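Local coordinates for BRIC1 (PDB 6FF6), which is a computationally designed repeat protein of corrugated architecture and novel fold, at residues Lys139-Leu144 with Arg163-Ile168; Phe177-Glu182 with Gln217-Ala222; Thr184-Asn189 with Ala240-Ala245. One frame throughout, in Å; residues are numbered along the deposited sequence.

Contact 1 of 3, residues Lys139-Leu144 with Arg163-Ile168; sequences KVMEQL and RAAHFI
A164, A165 and I168, the residues that meet M141 across the interface, lie on a helical turn whose shortest polar bond is F167 N to R163 O, at 2.8 Å. A second backbone bond, I168 N to A164 O at 3.1 Å, keeps the two outer members of the trio one turn apart, on the face that receives the methionine. The side chains meet through carbon and sulfur only. M141 CG approaches A164 CB to 3.6 Å. With CG beside its own backbone N (chi1 -84°) and a bend at the thioether (chi3 85°), the chain turns its methyl along the alanine side, where M141 CE stands 3.9 Å from A165 CB. M141 SD meets the end of the isoleucine, 3.9 Å from I168 CD1, the two side chains crossing at a slant. The helix axes run nearly antiparallel at 151° and 10.2 Å apart, as expected of consecutive helices in an up-down bundle, and the sequence relates this part of the designed repeat to the four-helix Hpt domain. Replacing M141 by an alanine would probably open a gap between the helices, since A164 CB, A165 CB and I168 CD1 would all lose the chain that covers them. M141 also packs on I161 and on M187 of helix 178-196. Beside this core, the ring of F167 meets that of Y78 of the second subunit.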
loop_
_atom_site.group_PDB
_atom_site.type_symbol
_atom_site.label_atom_id
_atom_site.label_comp_id
_atom_site.label_asym_id
_atom_site.label_seq_id
_atom_site.Cartn_x
_atom_site.Cartn_y
_atom_site.Cartn_z
ATOM N N LYS A 139 4.794 -23.663 -9.011
ATOM C CA LYS A 139 6.000 -24.449 -9.323
ATOM C C LYS A 139 6.514 -25.123 -8.068
ATOM O O LYS A 139 6.836 -26.316 -8.089
ATOM C CB LYS A 139 7.091 -23.583 -9.960
ATOM C CG LYS A 139 6.881 -23.321 -11.446
ATOM C CD LYS A 139 8.088 -22.618 -12.058
ATOM C CE LYS A 139 7.881 -22.285 -13.518
ATOM N NZ LYS A 139 9.125 -21.738 -14.139
ATOM N N VAL A 140 6.548 -24.372 -6.960
ATOM C CA VAL A 140 6.989 -24.910 -5.674
ATOM C C VAL A 140 6.069 -26.070 -5.232
ATOM O O VAL A 140 6.568 -27.154 -4.896
ATOM C CB VAL A 140 7.145 -23.803 -4.605
ATOM C CG1 VAL A 140 7.492 -24.394 -3.239
ATOM C CG2 VAL A 140 8.208 -22.784 -5.027
ATOM N N MET A 141 4.726 -25.838 -5.296
ATOM C CA MET A 141 3.672 -26.804 -4.955
ATOM C C MET A 141 3.857 -28.085 -5.750
ATOM O O MET A 141 3.877 -29.171 -5.156
ATOM C CB MET A 141 2.288 -26.218 -5.264
ATOM C CG MET A 141 1.743 -25.344 -4.169
ATOM S SD MET A 141 0.113 -24.619 -4.586
ATOM C CE MET A 141 -0.955 -25.938 -4.104
ATOM N N GLU A 142 4.023 -27.928 -7.094
ATOM C CA GLU A 142 4.230 -28.994 -8.066
ATOM C C GLU A 142 5.342 -29.940 -7.647
ATOM O O GLU A 142 5.139 -31.156 -7.563
ATOM C CB GLU A 142 4.543 -28.396 -9.443
ATOM C CG GLU A 142 4.564 -29.423 -10.558
ATOM C CD GLU A 142 4.954 -28.832 -11.894
ATOM O OE1 GLU A 142 6.120 -28.390 -12.019
ATOM O OE2 GLU A 142 4.100 -28.801 -12.813
ATOM N N GLN A 143 6.522 -29.369 -7.386
ATOM C CA GLN A 143 7.709 -30.109 -7.021
ATOM C C GLN A 143 7.605 -30.802 -5.671
ATOM O O GLN A 143 8.011 -31.969 -5.578
ATOM C CB GLN A 143 8.929 -29.211 -7.117
ATOM C CG GLN A 143 9.201 -28.743 -8.558
ATOM C CD GLN A 143 9.447 -29.868 -9.538
ATOM O OE1 GLN A 143 8.535 -30.296 -10.259
ATOM N NE2 GLN A 143 10.682 -30.368 -9.584
ATOM N N LEU A 144 7.033 -30.124 -4.643
ATOM C CA LEU A 144 6.844 -30.719 -3.308
ATOM C C LEU A 144 5.845 -31.892 -3.335
ATOM O O LEU A 144 6.028 -32.865 -2.585
ATOM C CB LEU A 144 6.411 -29.686 -2.269
ATOM C CG LEU A 144 7.405 -28.622 -1.876
ATOM C CD1 LEU A 144 6.722 -27.537 -1.053
ATOM C CD2 LEU A 144 8.582 -29.223 -1.120
ATOM N N ARG A 163 0.417 -23.928 2.892
ATOM C CA ARG A 163 0.573 -22.481 2.986
ATOM C C ARG A 163 0.611 -21.804 1.626
ATOM O O ARG A 163 0.011 -20.738 1.484
ATOM C CB ARG A 163 1.785 -22.095 3.853
ATOM C CG ARG A 163 1.698 -22.498 5.335
ATOM C CD ARG A 163 0.521 -21.892 6.088
ATOM N NE ARG A 163 0.728 -20.485 6.419
ATOM C CZ ARG A 163 0.062 -19.844 7.375
ATOM N NH1 ARG A 163 -0.850 -20.480 8.100
ATOM N NH2 ARG A 163 0.310 -18.562 7.619
ATOM N N ALA A 164 1.269 -22.437 0.619
ATOM C CA ALA A 164 1.317 -21.909 -0.753
ATOM C C ALA A 164 -0.128 -21.849 -1.321
ATOM O O ALA A 164 -0.535 -20.834 -1.884
ATOM C CB ALA A 164 2.205 -22.773 -1.631
ATOM N N ALA A 165 -0.922 -22.897 -1.082
ATOM C CA ALA A 165 -2.320 -22.916 -1.490
ATOM C C ALA A 165 -3.099 -21.846 -0.728
ATOM O O ALA A 165 -3.909 -21.141 -1.338
ATOM C CB ALA A 165 -2.930 -24.288 -1.230
ATOM N N HIS A 166 -2.836 -21.714 0.593
ATOM C CA HIS A 166 -3.475 -20.722 1.457
ATOM C C HIS A 166 -3.230 -19.304 0.934
ATOM O O HIS A 166 -4.163 -18.495 0.919
ATOM C CB HIS A 166 -2.986 -20.854 2.904
ATOM C CG HIS A 166 -3.604 -19.857 3.840
ATOM N ND1 HIS A 166 -4.921 -19.976 4.262
ATOM C CD2 HIS A 166 -3.065 -18.751 4.404
ATOM C CE1 HIS A 166 -5.138 -18.951 5.069
ATOM N NE2 HIS A 166 -4.050 -18.185 5.187
ATOM N N PHE A 167 -1.986 -19.009 0.491
ATOM C CA PHE A 167 -1.661 -17.697 -0.067
ATOM C C PHE A 167 -2.480 -17.420 -1.336
ATOM O O PHE A 167 -3.104 -16.356 -1.445
ATOM C CB PHE A 167 -0.161 -17.554 -0.365
ATOM C CG PHE A 167 0.190 -16.292 -1.136
ATOM C CD1 PHE A 167 0.235 -15.053 -0.496
ATOM C CD2 PHE A 167 0.435 -16.336 -2.506
ATOM C CE1 PHE A 167 0.543 -13.894 -1.207
ATOM C CE2 PHE A 167 0.753 -15.175 -3.214
ATOM C CZ PHE A 167 0.807 -13.965 -2.559
ATOM N N ILE A 168 -2.465 -18.381 -2.286
ATOM C CA ILE A 168 -3.167 -18.267 -3.558
ATOM C C ILE A 168 -4.647 -18.051 -3.327
ATOM O O ILE A 168 -5.226 -17.163 -3.940
ATOM C CB ILE A 168 -2.862 -19.432 -4.513
ATOM C CG1 ILE A 168 -1.336 -19.524 -4.823
ATOM C CG2 ILE A 168 -3.653 -19.239 -5.804
ATOM C CD1 ILE A 168 -0.850 -20.891 -5.378
#

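Contact 2 of 3, residues Phe177-Glu182 with Gln217-Ala222; sequences FTILQE and QEQLDA
Q219 is the first residue of 217-222 to meet the opposing helix, and its CA is 5.9 Å from that of L180. Its side chain runs out extended beyond CG (chi2 166°), bringing the flat amide against two residues at once. Q219 OE1 lies 3.3 Å from L180 CA and 3.4 Å from L180 CD1, a close carbon-oxygen contact. On the other branch, Q219 NE2 is 3.5 Å from I179 CG2, where the two side chains cross at about a right angle. The same NE2 bonds to T183 OG1, which is also bonded to I179 O and probably sets the rotation of the amide from the helix it packs on. Next, L220 adds the one purely apolar pair, its CD1 standing 4.2 Å from L180 CD2. The axes lie 9.6 Å apart at 159°, an antiparallel pairing like that of neighbouring helices in an Hpt-type bundle. Around it, F234 of helix 231-247 covers I179 and Q219, A172 of helix 155-174 backs L180, and F130 and F131 of helix 125-146 close over L220.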
loop_
_atom_site.group_PDB
_atom_site.type_symbol
_atom_site.label_atom_id
_atom_site.label_comp_id
_atom_site.label_asym_id
_atom_site.label_seq_id
_atom_site.Cartn_x
_atom_site.Cartn_y
_atom_site.Cartn_z
ATOM N N PHE A 177 -11.299 -13.363 -7.640
ATOM C CA PHE A 177 -11.144 -14.510 -8.527
ATOM C C PHE A 177 -11.840 -15.693 -7.838
ATOM O O PHE A 177 -11.189 -16.540 -7.231
ATOM C CB PHE A 177 -9.656 -14.783 -8.816
ATOM C CG PHE A 177 -8.828 -13.696 -9.486
ATOM C CD1 PHE A 177 -9.393 -12.832 -10.418
ATOM C CD2 PHE A 177 -7.456 -13.600 -9.256
ATOM C CE1 PHE A 177 -8.613 -11.861 -11.062
ATOM C CE2 PHE A 177 -6.681 -12.619 -9.901
ATOM C CZ PHE A 177 -7.272 -11.757 -10.793
ATOM N N THR A 178 -13.177 -15.702 -7.883
ATOM C CA THR A 178 -14.037 -16.707 -7.249
ATOM C C THR A 178 -13.688 -18.142 -7.675
ATOM O O THR A 178 -13.538 -18.998 -6.803
ATOM C CB THR A 178 -15.522 -16.341 -7.483
ATOM O OG1 THR A 178 -15.838 -15.165 -6.741
ATOM C CG2 THR A 178 -16.493 -17.457 -7.102
ATOM N N ILE A 179 -13.551 -18.402 -8.994
ATOM C CA ILE A 179 -13.230 -19.729 -9.526
ATOM C C ILE A 179 -11.876 -20.225 -8.998
ATOM O O ILE A 179 -11.816 -21.353 -8.521
ATOM C CB ILE A 179 -13.359 -19.772 -11.065
ATOM C CG1 ILE A 179 -14.830 -19.885 -11.452
ATOM C CG2 ILE A 179 -12.574 -20.908 -11.677
ATOM C CD1 ILE A 179 -15.155 -19.561 -12.895
ATOM N N LEU A 180 -10.817 -19.388 -9.054
ATOM C CA LEU A 180 -9.452 -19.743 -8.565
ATOM C C LEU A 180 -9.434 -19.994 -7.063
ATOM O O LEU A 180 -8.783 -20.940 -6.601
ATOM C CB LEU A 180 -8.382 -18.687 -8.954
ATOM C CG LEU A 180 -6.930 -18.886 -8.454
ATOM C CD1 LEU A 180 -6.295 -20.154 -9.027
ATOM C CD2 LEU A 180 -6.093 -17.670 -8.749
ATOM N N GLN A 181 -10.148 -19.132 -6.315
ATOM C CA GLN A 181 -10.234 -19.203 -4.869
ATOM C C GLN A 181 -10.852 -20.497 -4.452
ATOM O O GLN A 181 -10.285 -21.173 -3.610
ATOM C CB GLN A 181 -11.035 -18.025 -4.322
ATOM C CG GLN A 181 -11.011 -17.929 -2.809
ATOM C CD GLN A 181 -12.015 -16.935 -2.289
ATOM O OE1 GLN A 181 -13.110 -16.758 -2.854
ATOM N NE2 GLN A 181 -11.679 -16.295 -1.172
ATOM N N GLU A 182 -11.988 -20.863 -5.058
ATOM C CA GLU A 182 -12.696 -22.090 -4.743
ATOM C C GLU A 182 -11.875 -23.341 -4.991
ATOM O O GLU A 182 -11.846 -24.206 -4.118
ATOM C CB GLU A 182 -14.035 -22.141 -5.473
ATOM C CG GLU A 182 -15.056 -21.159 -4.912
ATOM C CD GLU A 182 -15.169 -21.166 -3.399
ATOM O OE1 GLU A 182 -14.546 -20.289 -2.758
ATOM O OE2 GLU A 182 -15.850 -22.069 -2.854
ATOM N N GLN A 217 -3.262 -23.095 -12.749
ATOM C CA GLN A 217 -2.396 -22.347 -13.661
ATOM C C GLN A 217 -3.209 -21.786 -14.834
ATOM O O GLN A 217 -3.044 -20.631 -15.201
ATOM C CB GLN A 217 -1.268 -23.238 -14.197
ATOM C CG GLN A 217 -0.209 -22.443 -14.980
ATOM C CD GLN A 217 0.511 -21.392 -14.141
ATOM O OE1 GLN A 217 1.163 -21.706 -13.138
ATOM N NE2 GLN A 217 0.410 -20.127 -14.539
ATOM N N GLU A 218 -4.105 -22.608 -15.403
ATOM C CA GLU A 218 -5.003 -22.191 -16.494
ATOM C C GLU A 218 -5.958 -21.108 -15.990
ATOM O O GLU A 218 -6.250 -20.159 -16.734
ATOM C CB GLU A 218 -5.807 -23.371 -17.024
ATOM C CG GLU A 218 -4.995 -24.431 -17.749
ATOM C CD GLU A 218 -5.777 -25.673 -18.150
ATOM O OE1 GLU A 218 -6.985 -25.762 -17.818
ATOM O OE2 GLU A 218 -5.176 -26.563 -18.798
ATOM N N GLN A 219 -6.443 -21.248 -14.717
ATOM C CA GLN A 219 -7.342 -20.267 -14.090
ATOM C C GLN A 219 -6.576 -18.963 -13.934
ATOM O O GLN A 219 -7.064 -17.934 -14.368
ATOM C CB GLN A 219 -7.884 -20.762 -12.732
ATOM C CG GLN A 219 -8.970 -21.828 -12.840
ATOM C CD GLN A 219 -9.216 -22.520 -11.527
ATOM O OE1 GLN A 219 -8.564 -22.254 -10.523
ATOM N NE2 GLN A 219 -10.138 -23.443 -11.497
ATOM N N LEU A 220 -5.336 -19.038 -13.422
ATOM C CA LEU A 220 -4.435 -17.891 -13.290
ATOM C C LEU A 220 -4.172 -17.202 -14.658
ATOM O O LEU A 220 -4.378 -15.993 -14.788
ATOM C CB LEU A 220 -3.140 -18.340 -12.628
ATOM C CG LEU A 220 -2.204 -17.220 -12.220
ATOM C CD1 LEU A 220 -2.815 -16.395 -11.059
ATOM C CD2 LEU A 220 -0.746 -17.733 -11.997
ATOM N N ASP A 221 -3.832 -17.997 -15.682
ATOM C CA ASP A 221 -3.606 -17.555 -17.059
ATOM C C ASP A 221 -4.817 -16.872 -17.701
ATOM O O ASP A 221 -4.656 -15.863 -18.396
ATOM C CB ASP A 221 -3.102 -18.717 -17.924
ATOM C CG ASP A 221 -1.691 -19.201 -17.578
ATOM O OD1 ASP A 221 -0.995 -18.521 -16.769
ATOM O OD2 ASP A 221 -1.289 -20.267 -18.092
ATOM N N ALA A 222 -6.025 -17.409 -17.474
ATOM C CA ALA A 222 -7.249 -16.804 -17.988
ATOM C C ALA A 222 -7.361 -15.399 -17.415
ATOM O O ALA A 222 -7.468 -14.449 -18.188
ATOM C CB ALA A 222 -8.455 -17.625 -17.592
#

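Contact 3 of 3, residues Thr184-Asn189 with Ala240-Ala245; sequences THLMEN and ALRQLA
Apolar contact between L186 and L241 forms the middle of this interface, where their CA atoms approach to 6.3 Å. L241 CD1 presses on the root of the facing leucine, 3.6 Å from L186 CB, and lies beside the backbone at M187 N. The other methyl, L241 CD2, stands 4.4 Å from M187 CB, while the rest of the methionine leads away. T212 of helix 203-224 touches both M187 and L241, placing this leucine-methionine side at a junction of three helices.

A different kind of contact occupies the outer edge. R242 leaves its helix alongside the interface, and its chain, extended from CG to NE (chi2 168°), brings the guanidinium to the tip of L186. L186 CD1 lies at the edge of that group, near its plane, 3.5 Å from R242 NE, and L186 CD2 is 3.7 Å from the same nitrogen.

The polar pairs of E188 are made with another helix: a salt bridge with K169 and a hydrogen bond with H166, both on helix 155-174. The axes, 9.6 Å apart, run in the same sense at 18°, a near-parallel pairing that sets helix 231-247, the last of the chain, beside helix 178-196 in the designed bundle. The contact is therefore probably held mainly by burial of L186 and L241, with R242 lying along the outer edge and its charge probably left to solvent.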
loop_
_atom_site.group_PDB
_atom_site.type_symbol
_atom_site.label_atom_id
_atom_site.label_comp_id
_atom_site.label_asym_id
_atom_site.label_seq_id
_atom_site.Cartn_x
_atom_site.Cartn_y
_atom_site.Cartn_z
ATOM N N THR A 184 -8.525 -23.680 -5.171
ATOM C CA THR A 184 -7.457 -23.677 -4.176
ATOM C C THR A 184 -7.989 -23.999 -2.784
ATOM O O THR A 184 -7.337 -24.739 -2.063
ATOM C CB THR A 184 -6.722 -22.358 -4.180
ATOM O OG1 THR A 184 -7.661 -21.297 -4.173
ATOM C CG2 THR A 184 -5.798 -22.200 -5.344
ATOM N N HIS A 185 -9.179 -23.482 -2.413
ATOM C CA HIS A 185 -9.770 -23.752 -1.100
ATOM C C HIS A 185 -10.062 -25.224 -0.891
ATOM O O HIS A 185 -9.764 -25.756 0.181
ATOM C CB HIS A 185 -11.050 -22.953 -0.852
ATOM C CG HIS A 185 -11.341 -22.735 0.610
ATOM N ND1 HIS A 185 -10.486 -23.203 1.608
ATOM C CD2 HIS A 185 -12.338 -22.030 1.195
ATOM C CE1 HIS A 185 -11.006 -22.790 2.755
ATOM N NE2 HIS A 185 -12.120 -22.082 2.560
ATOM N N LEU A 186 -10.651 -25.882 -1.905
ATOM C CA LEU A 186 -10.955 -27.302 -1.835
ATOM C C LEU A 186 -9.700 -28.140 -1.668
ATOM O O LEU A 186 -9.716 -29.087 -0.882
ATOM C CB LEU A 186 -11.745 -27.754 -3.050
ATOM C CG LEU A 186 -13.193 -27.314 -3.085
ATOM C CD1 LEU A 186 -13.797 -27.603 -4.415
ATOM C CD2 LEU A 186 -14.014 -27.995 -2.006
ATOM N N MET A 187 -8.612 -27.783 -2.376
ATOM C CA MET A 187 -7.345 -28.490 -2.266
ATOM C C MET A 187 -6.737 -28.206 -0.879
ATOM O O MET A 187 -6.214 -29.121 -0.246
ATOM C CB MET A 187 -6.406 -28.063 -3.396
ATOM C CG MET A 187 -5.083 -28.772 -3.405
ATOM S SD MET A 187 -4.149 -28.229 -4.846
ATOM C CE MET A 187 -2.745 -29.181 -4.708
ATOM N N GLU A 188 -6.861 -26.954 -0.392
ATOM C CA GLU A 188 -6.361 -26.526 0.915
ATOM C C GLU A 188 -6.940 -27.362 2.046
ATOM O O GLU A 188 -6.189 -27.801 2.909
ATOM C CB GLU A 188 -6.666 -25.042 1.146
ATOM C CG GLU A 188 -6.082 -24.481 2.427
ATOM C CD GLU A 188 -6.615 -23.131 2.849
ATOM O OE1 GLU A 188 -7.679 -22.719 2.338
ATOM O OE2 GLU A 188 -5.977 -22.485 3.707
ATOM N N ASN A 189 -8.260 -27.574 2.053
ATOM C CA ASN A 189 -8.914 -28.386 3.077
ATOM C C ASN A 189 -8.359 -29.817 3.097
ATOM O O ASN A 189 -8.102 -30.351 4.179
ATOM C CB ASN A 189 -10.431 -28.363 2.902
ATOM C CG ASN A 189 -11.075 -27.061 3.308
ATOM O OD1 ASN A 189 -10.546 -26.277 4.111
ATOM N ND2 ASN A 189 -12.251 -26.809 2.769
ATOM N N ALA A 240 -13.990 -33.789 -8.462
ATOM C CA ALA A 240 -12.868 -34.653 -8.141
ATOM C C ALA A 240 -12.296 -34.372 -6.747
ATOM O O ALA A 240 -11.990 -35.330 -6.044
ATOM C CB ALA A 240 -11.787 -34.514 -9.195
ATOM N N LEU A 241 -12.170 -33.074 -6.337
ATOM C CA LEU A 241 -11.651 -32.688 -5.014
ATOM C C LEU A 241 -12.611 -33.062 -3.890
ATOM O O LEU A 241 -12.167 -33.521 -2.838
ATOM C CB LEU A 241 -11.283 -31.195 -4.940
ATOM C CG LEU A 241 -10.077 -30.728 -5.787
ATOM C CD1 LEU A 241 -10.007 -29.234 -5.840
ATOM C CD2 LEU A 241 -8.768 -31.298 -5.291
ATOM N N ARG A 242 -13.918 -32.891 -4.112
ATOM C CA ARG A 242 -14.934 -33.255 -3.119
ATOM C C ARG A 242 -15.091 -34.776 -2.998
ATOM O O ARG A 242 -15.404 -35.273 -1.915
ATOM C CB ARG A 242 -16.267 -32.569 -3.415
ATOM C CG ARG A 242 -16.206 -31.093 -3.102
ATOM C CD ARG A 242 -17.389 -30.345 -3.658
ATOM N NE ARG A 242 -17.033 -28.954 -3.938
ATOM C CZ ARG A 242 -17.869 -28.051 -4.439
ATOM N NH1 ARG A 242 -19.125 -28.381 -4.720
ATOM N NH2 ARG A 242 -17.455 -26.811 -4.665
ATOM N N GLN A 243 -14.848 -35.505 -4.114
ATOM C CA GLN A 243 -14.865 -36.965 -4.216
ATOM C C GLN A 243 -13.758 -37.501 -3.306
ATOM O O GLN A 243 -13.996 -38.403 -2.512
ATOM C CB GLN A 243 -14.606 -37.366 -5.684
ATOM C CG GLN A 243 -14.520 -38.854 -5.986
ATOM C CD GLN A 243 -15.870 -39.492 -6.093
ATOM O OE1 GLN A 243 -16.862 -38.866 -6.483
ATOM N NE2 GLN A 243 -15.932 -40.763 -5.753
ATOM N N LEU A 244 -12.565 -36.905 -3.397
ATOM C CA LEU A 244 -11.399 -37.242 -2.587
ATOM C C LEU A 244 -11.616 -36.939 -1.114
ATOM O O LEU A 244 -11.102 -37.666 -0.280
ATOM C CB LEU A 244 -10.200 -36.458 -3.085
ATOM C CG LEU A 244 -8.884 -37.178 -3.118
ATOM C CD1 LEU A 244 -8.890 -38.287 -4.169
ATOM C CD2 LEU A 244 -7.786 -36.198 -3.416
ATOM N N ALA A 245 -12.375 -35.880 -0.789
ATOM C CA ALA A 245 -12.710 -35.485 0.584
ATOM C C ALA A 245 -13.566 -36.534 1.263
ATOM O O ALA A 245 -13.580 -36.621 2.492
ATOM C CB ALA A 245 -13.438 -34.148 0.582
#

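Followed from the N terminus, contact 1 closes first, folding helix 155-174 back on helix 125-146 over an 18-residue interval that includes the unmodelled 148-153. Contacts 2 and 3 open only after it and cross each other: both start on helix 178-196, in adjoining segments, contact 2 closing 34 residues later on helix 203-224 and contact 3 closing 50 residues later on helix 231-247. Helix 178-196 is thus shared, and it also touches contact 1, through I168 CG2 against L180 CD2 at 4.1 Å and M141 CE against M187 CE at 3.8 Å. Together the three contacts tie five successive helices of the C-terminal half into one bundle.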